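PDB 5F7V: Lmo0181 protein from Listeria monocytogenes serovar 1/2a, which binds the cyclic glucose tetrasaccharide cycloalternan and probably hands it to an ABC transporter in the cell membrane for uptake. Local coordinates for residues A[248-251]-A[257-260]; A[253-258]-A[340-345]. All coordinates share one frame; numbering follows the deposited sequence.

Running from the N terminus, the chain leaves the large mixed sheet along strand 245-251, turns through a short 3-10 segment and enters the brief helix 255-258. Contact 1 closes this small loop by folding Phe258 back onto the strand just left. Segment 253-258 begins inside that loop and, through Phe255, meets 340-345, closing a far longer loop of about eighty residues that brings up the start of helix 343-347 with Arg342 just before it. The two closures therefore cross, their segments overlapping at Met257 and Phe258, with centres about 7 Å apart. Together they tie sheet strand, short helix and C-terminal helical region beside the bound glucan, which Thr250 meets from the strand end and Trp253 from the turn.

Contact 1 (A[248-251]-A[257-260]); sequences LHTG and MFQD. With GLC (alpha-D-glucopyranose), chain B.
Phe258 folds back from the short helix 255-258 onto the strand it follows, and its ring meets Leu248 and Thr250. The closer touch is between Leu248 CD2 and Phe258 CZ, 3.8 Å apart, with CD2 4.1 Å from Phe258 CE2 as well. The leucine branch arrives obliquely, and the two side chains cross at about a right angle. Leu248 extends its CG anti to the backbone N (chi1 178°), which carries CD2 across to the ring. Thr250 makes a looser touch: its CG2 lies at the ring edge, near the ring plane, 4.4 Å from Phe258 CE2. The other branch of Thr250 turns to the sugar, with OG1 3.7 Å from C1 of the chain B glucose in van der Waals contact. This one threonine thus divides its side chain between an apolar core and the glycan pocket. Further packing comes from helix 236-241, whose Phe240 meets the Phe258 ring with the planes at about 45°, and from Ile133 of strand 119-135. The interface itself is small, burying 81 Å² in all, and wholly apolar. Beyond the ring the packing gives way to solvent: Met257, just before Phe258, and Asp260, two residues after it, are exposed, and Met257 adopts two conformers. Leu248 and Thr250 also pair by backbone hydrogen bonds with Ile133 and Val131, so the surface beneath Phe258 belongs to the central sheet. Here a strand that carries a pocket residue, Thr250, is backed by an aromatic ring from the turn that follows it, within the two-lobed fold of bacterial extracellular solute-binding proteins.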
loop_
_atom_site.group_PDB
_atom_site.type_symbol
_atom_site.label_atom_id
_atom_site.label_comp_id
_atom_site.label_asym_id
_atom_site.label_seq_id
_atom_site.Cartn_x
_atom_site.Cartn_y
_atom_site.Cartn_z
ATOM N N LEU A 248 7.859 11.116 7.847
ATOM C CA LEU A 248 7.851 10.259 6.668
ATOM C C LEU A 248 6.431 9.733 6.461
ATOM O O LEU A 248 5.898 9.057 7.347
ATOM C CB LEU A 248 8.825 9.110 6.853
ATOM C CG LEU A 248 8.888 8.095 5.725
ATOM C CD1 LEU A 248 9.416 8.712 4.458
ATOM C CD2 LEU A 248 9.773 6.947 6.170
ATOM N N HIS A 249 5.862 9.981 5.284
ATOM C CA HIS A 249 4.509 9.460 4.975
ATOM C C HIS A 249 4.669 8.112 4.286
ATOM O O HIS A 249 5.080 8.034 3.130
ATOM C CB HIS A 249 3.784 10.449 4.046
ATOM C CG HIS A 249 3.509 11.748 4.711
ATOM N ND1 HIS A 249 2.255 12.115 5.114
ATOM C CD2 HIS A 249 4.329 12.759 5.068
ATOM C CE1 HIS A 249 2.301 13.303 5.681
ATOM N NE2 HIS A 249 3.552 13.714 5.676
ATOM N N THR A 250 4.389 7.057 5.033
ATOM C CA THR A 250 4.626 5.716 4.502
ATOM C C THR A 250 3.756 4.718 5.215
ATOM O O THR A 250 3.011 5.037 6.147
ATOM C CB THR A 250 6.125 5.364 4.564
ATOM O OG1 THR A 250 6.368 4.261 3.699
ATOM C CG2 THR A 250 6.563 5.074 5.970
ATOM N N GLY A 251 3.819 3.489 4.728
ATOM C CA GLY A 251 2.903 2.487 5.241
ATOM C C GLY A 251 3.318 1.785 6.507
ATOM O O GLY A 251 4.481 1.704 6.896
ATOM N N MET A 257 10.730 -2.820 9.772
ATOM C CA MET A 257 12.023 -2.205 9.437
ATOM C C MET A 257 12.483 -1.252 10.531
ATOM O O MET A 257 13.657 -1.227 10.922
ATOM C CB MET A 257 11.880 -1.417 8.121
ATOM C CG MET A 257 13.115 -0.737 7.566
ATOM S SD MET A 257 12.751 -0.154 5.907
ATOM C CE MET A 257 12.765 -1.651 4.931
ATOM N N PHE A 258 11.537 -0.466 11.029
ATOM C CA PHE A 258 11.845 0.649 11.904
ATOM C C PHE A 258 11.959 0.233 13.358
ATOM O O PHE A 258 12.294 1.068 14.183
ATOM C CB PHE A 258 10.830 1.779 11.734
ATOM C CG PHE A 258 10.848 2.450 10.375
ATOM C CD1 PHE A 258 11.928 2.395 9.491
ATOM C CD2 PHE A 258 9.752 3.153 9.978
ATOM C CE1 PHE A 258 11.903 3.031 8.263
ATOM C CE2 PHE A 258 9.701 3.784 8.731
ATOM C CZ PHE A 258 10.778 3.726 7.871
ATOM N N GLN A 259 11.743 -1.034 13.707
ATOM C CA GLN A 259 11.867 -1.439 15.112
ATOM C C GLN A 259 13.235 -1.090 15.658
ATOM O O GLN A 259 13.347 -0.752 16.831
ATOM C CB GLN A 259 11.613 -2.941 15.327
ATOM C CG GLN A 259 10.193 -3.383 14.955
ATOM C CD GLN A 259 9.147 -2.752 15.857
ATOM O OE1 GLN A 259 9.101 -3.052 17.034
ATOM N NE2 GLN A 259 8.356 -1.837 15.335
ATOM N N ASP A 260 14.285 -1.177 14.851
ATOM C CA ASP A 260 15.629 -0.878 15.352
ATOM C C ASP A 260 16.136 0.452 14.819
ATOM O O ASP A 260 17.349 0.700 14.798
ATOM C CB ASP A 260 16.623 -2.014 15.103
ATOM C CG ASP A 260 16.822 -2.329 13.654
ATOM O OD1 ASP A 260 16.233 -1.673 12.773
ATOM O OD2 ASP A 260 17.576 -3.301 13.354
HETATM C C1 GLC B . 6.375 3.159 0.186
HETATM C C2 GLC B . 7.601 4.053 0.126
HETATM C C3 GLC B . 8.731 3.428 -0.652
HETATM C C4 GLC B . 8.995 2.002 -0.200
HETATM C C5 GLC B . 7.718 1.189 -0.238
HETATM C C6 GLC B . 7.998 -0.148 0.427
HETATM O O2 GLC B . 7.276 5.346 -0.398
HETATM O O3 GLC B . 9.922 4.198 -0.674
HETATM O O4 GLC B . 10.022 1.405 -0.984
HETATM O O5 GLC B . 6.732 1.816 0.582
HETATM O O6 GLC B . 6.859 -1.015 0.454
#

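Contact 2 (A[253-258]-A[340-345]); sequences WLFDMF and DNREAV. With GLC (alpha-D-glucopyranose), chain C; GLC (alpha-D-glucopyranose), chain B; GLC (alpha-D-glucopyranose), chain D.
Val345 N donates to Arg342 O over 3.0 Å where the chain winds into helix 343-347, and this turn places the side chains of both residues against Phe255. The contact belongs to the two-lobed fold of bacterial extracellular solute-binding proteins, where it joins the turn after strand 245-251 to a helix some eighty residues further on. Val345 uses its CG2 branch, which sits at the edge of the Phe255 ring, near its plane, 4.1 Å from CE2. The valine and the phenylalanine come from opposite directions. Arg342 acts differently: its guanidinium presents a face to the ring, with CZ 4.4 Å from Phe255 CD2 in an oblique approach. Three hydrogen bonds hold that group in place, from NE to Pro339 O, NH2 to Pro338 O and NH1 to Asn318 OD1, and it also makes a cation-pi contact with Tyr333. This fixes its rotation, which probably helps a buried, presumably charged group lie against a hydrocarbon ring with its N-H groups directed elsewhere. Tyr333 of helix 327-335 touches Phe255 and Val345 too, joining all three residues. Two residues before Phe255, Trp253 serves the cycloalternan pocket. Its ring is a platform: C1 of the chain C glucose stands 3.5 Å above the centre of one face, and C3 of the chain D glucose rests over the same face nearer the rim. With CG held between backbone N and carbonyl carbon (chi1 52°), the indole reaches chain B by its edge, where NE1 donates in plane to glucose O5, 3.1 Å away, in a nearly straight bond of 167°.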
loop_
_atom_site.group_PDB
_atom_site.type_symbol
_atom_site.label_atom_id
_atom_site.label_comp_id
_atom_site.label_asym_id
_atom_site.label_seq_id
_atom_site.Cartn_x
_atom_site.Cartn_y
_atom_site.Cartn_z
ATOM N N TRP A 253 3.507 -1.195 6.759
ATOM C CA TRP A 253 4.406 -2.280 6.332
ATOM C C TRP A 253 5.863 -1.995 6.605
ATOM O O TRP A 253 6.670 -2.908 6.462
ATOM C CB TRP A 253 4.220 -2.643 4.838
ATOM C CG TRP A 253 4.290 -1.484 3.921
ATOM C CD1 TRP A 253 5.409 -0.989 3.295
ATOM C CD2 TRP A 253 3.193 -0.689 3.473
ATOM N NE1 TRP A 253 5.081 0.086 2.534
ATOM C CE2 TRP A 253 3.724 0.287 2.599
ATOM C CE3 TRP A 253 1.802 -0.702 3.697
ATOM C CZ2 TRP A 253 2.914 1.256 1.980
ATOM C CZ3 TRP A 253 1.018 0.250 3.063
ATOM C CH2 TRP A 253 1.556 1.219 2.231
ATOM N N LEU A 254 6.205 -0.772 7.016
ATOM C CA LEU A 254 7.584 -0.473 7.415
ATOM C C LEU A 254 7.778 -0.465 8.930
ATOM O O LEU A 254 8.888 -0.201 9.377
ATOM C CB LEU A 254 8.064 0.849 6.813
ATOM C CG LEU A 254 8.211 0.748 5.287
ATOM C CD1 LEU A 254 8.768 2.075 4.752
ATOM C CD2 LEU A 254 9.037 -0.431 4.783
ATOM N N PHE A 255 6.753 -0.759 9.716
ATOM C CA PHE A 255 6.963 -0.804 11.152
ATOM C C PHE A 255 8.015 -1.849 11.534
ATOM O O PHE A 255 8.817 -1.568 12.418
ATOM C CB PHE A 255 5.671 -1.170 11.878
ATOM C CG PHE A 255 4.657 -0.062 12.001
ATOM C CD1 PHE A 255 4.813 1.195 11.405
ATOM C CD2 PHE A 255 3.463 -0.334 12.675
ATOM C CE1 PHE A 255 3.823 2.151 11.522
ATOM C CE2 PHE A 255 2.491 0.613 12.803
ATOM C CZ PHE A 255 2.669 1.851 12.206
ATOM N N ASP A 256 8.065 -3.013 10.887
ATOM C CA ASP A 256 9.099 -3.995 11.218
ATOM C C ASP A 256 10.504 -3.430 10.937
ATOM O O ASP A 256 11.364 -3.546 11.810
ATOM C CB ASP A 256 8.886 -5.311 10.457
ATOM C CG ASP A 256 9.913 -6.358 10.820
ATOM O OD1 ASP A 256 9.763 -6.940 11.904
ATOM O OD2 ASP A 256 10.891 -6.557 10.053
ATOM N N MET A 257 10.730 -2.820 9.772
ATOM C CA MET A 257 12.023 -2.205 9.437
ATOM C C MET A 257 12.483 -1.252 10.531
ATOM O O MET A 257 13.657 -1.227 10.922
ATOM C CB MET A 257 11.880 -1.417 8.121
ATOM C CG MET A 257 13.115 -0.737 7.566
ATOM S SD MET A 257 12.751 -0.154 5.907
ATOM C CE MET A 257 12.765 -1.651 4.931
ATOM N N PHE A 258 11.537 -0.466 11.029
ATOM C CA PHE A 258 11.845 0.649 11.904
ATOM C C PHE A 258 11.959 0.233 13.358
ATOM O O PHE A 258 12.294 1.068 14.183
ATOM C CB PHE A 258 10.830 1.779 11.734
ATOM C CG PHE A 258 10.848 2.450 10.375
ATOM C CD1 PHE A 258 11.928 2.395 9.491
ATOM C CD2 PHE A 258 9.752 3.153 9.978
ATOM C CE1 PHE A 258 11.903 3.031 8.263
ATOM C CE2 PHE A 258 9.701 3.784 8.731
ATOM C CZ PHE A 258 10.778 3.726 7.871
ATOM N N ASP A 340 4.218 3.777 19.739
ATOM C CA ASP A 340 3.210 3.769 20.795
ATOM C C ASP A 340 1.806 4.004 20.297
ATOM O O ASP A 340 0.856 3.373 20.799
ATOM C CB ASP A 340 3.527 4.828 21.851
ATOM C CG ASP A 340 4.712 4.479 22.744
ATOM O OD1 ASP A 340 4.963 3.303 23.039
ATOM O OD2 ASP A 340 5.374 5.422 23.207
ATOM N N ASN A 341 1.638 4.912 19.326
ATOM C CA ASN A 341 0.281 5.341 18.950
ATOM C C ASN A 341 -0.330 4.445 17.888
ATOM O O ASN A 341 -0.718 4.899 16.821
ATOM C CB ASN A 341 0.332 6.784 18.497
ATOM C CG ASN A 341 -1.043 7.378 18.321
ATOM O OD1 ASN A 341 -2.007 6.926 18.951
ATOM N ND2 ASN A 341 -1.163 8.384 17.465
ATOM N N ARG A 342 -0.410 3.149 18.211
ATOM C CA ARG A 342 -1.013 2.153 17.347
ATOM C C ARG A 342 -2.467 2.514 16.997
ATOM O O ARG A 342 -2.921 2.199 15.885
ATOM C CB ARG A 342 -0.946 0.770 18.022
ATOM C CG ARG A 342 0.442 0.204 18.312
ATOM C CD ARG A 342 1.156 -0.092 17.032
ATOM N NE ARG A 342 2.507 -0.646 17.191
ATOM C CZ ARG A 342 2.900 -1.856 16.815
ATOM N NH1 ARG A 342 2.033 -2.702 16.288
ATOM N NH2 ARG A 342 4.187 -2.174 16.904
ATOM N N GLU A 343 -3.161 3.220 17.896
ATOM C CA GLU A 343 -4.543 3.614 17.592
ATOM C C GLU A 343 -4.636 4.491 16.361
ATOM O O GLU A 343 -5.683 4.454 15.715
ATOM C CB GLU A 343 -5.277 4.230 18.785
ATOM C CG GLU A 343 -5.677 3.266 19.866
ATOM C CD GLU A 343 -6.833 2.300 19.590
ATOM O OE1 GLU A 343 -7.362 2.192 18.449
ATOM O OE2 GLU A 343 -7.204 1.626 20.592
ATOM N N ALA A 344 -3.591 5.231 15.994
ATOM C CA ALA A 344 -3.657 6.028 14.770
ATOM C C ALA A 344 -3.935 5.171 13.548
ATOM O O ALA A 344 -4.568 5.638 12.601
ATOM C CB ALA A 344 -2.367 6.804 14.532
ATOM N N VAL A 345 -3.474 3.920 13.526
ATOM C CA VAL A 345 -3.701 3.038 12.389
ATOM C C VAL A 345 -5.201 2.797 12.224
ATOM O O VAL A 345 -5.725 2.839 11.112
ATOM C CB VAL A 345 -2.927 1.713 12.609
ATOM C CG1 VAL A 345 -3.250 0.722 11.502
ATOM C CG2 VAL A 345 -1.414 1.911 12.729
HETATM C C1 GLC C . 2.103 -2.130 0.275
HETATM C C2 GLC C . 0.853 -2.975 0.372
HETATM C C3 GLC C . 0.209 -3.117 -0.995
HETATM C C4 GLC C . 0.012 -1.751 -1.641
HETATM C C5 GLC C . 1.339 -1.004 -1.705
HETATM C C6 GLC C . 1.194 0.419 -2.227
HETATM O O2 GLC C . 1.204 -4.252 0.916
HETATM O O3 GLC C . -1.060 -3.737 -0.809
HETATM O O4 GLC C . -0.422 -1.966 -2.988
HETATM O O5 GLC C . 1.867 -0.882 -0.365
HETATM O O6 GLC C . 2.502 1.005 -2.032
HETATM C C1 GLC B . 6.375 3.159 0.186
HETATM C C2 GLC B . 7.601 4.053 0.126
HETATM C C3 GLC B . 8.731 3.428 -0.652
HETATM C C4 GLC B . 8.995 2.002 -0.200
HETATM C C5 GLC B . 7.718 1.189 -0.238
HETATM C C6 GLC B . 7.998 -0.148 0.427
HETATM O O2 GLC B . 7.276 5.346 -0.398
HETATM O O3 GLC B . 9.922 4.198 -0.674
HETATM O O4 GLC B . 10.022 1.405 -0.984
HETATM O O5 GLC B . 6.732 1.816 0.582
HETATM O O6 GLC B . 6.859 -1.015 0.454
HETATM C C1 GLC D . 6.669 -1.737 -0.764
HETATM C C2 GLC D . 5.177 -1.789 -1.032
HETATM C C3 GLC D . 4.442 -2.638 -0.008
HETATM C C4 GLC D . 5.070 -4.017 0.007
HETATM C C5 GLC D . 6.549 -3.860 0.382
HETATM C C6 GLC D . 7.270 -5.197 0.500
HETATM O O2 GLC D . 4.666 -0.457 -1.037
HETATM O O3 GLC D . 3.097 -2.847 -0.428
HETATM O O4 GLC D . 4.370 -4.892 0.896
HETATM O O5 GLC D . 7.179 -3.056 -0.618
HETATM O O6 GLC D . 7.395 -5.739 -0.813
#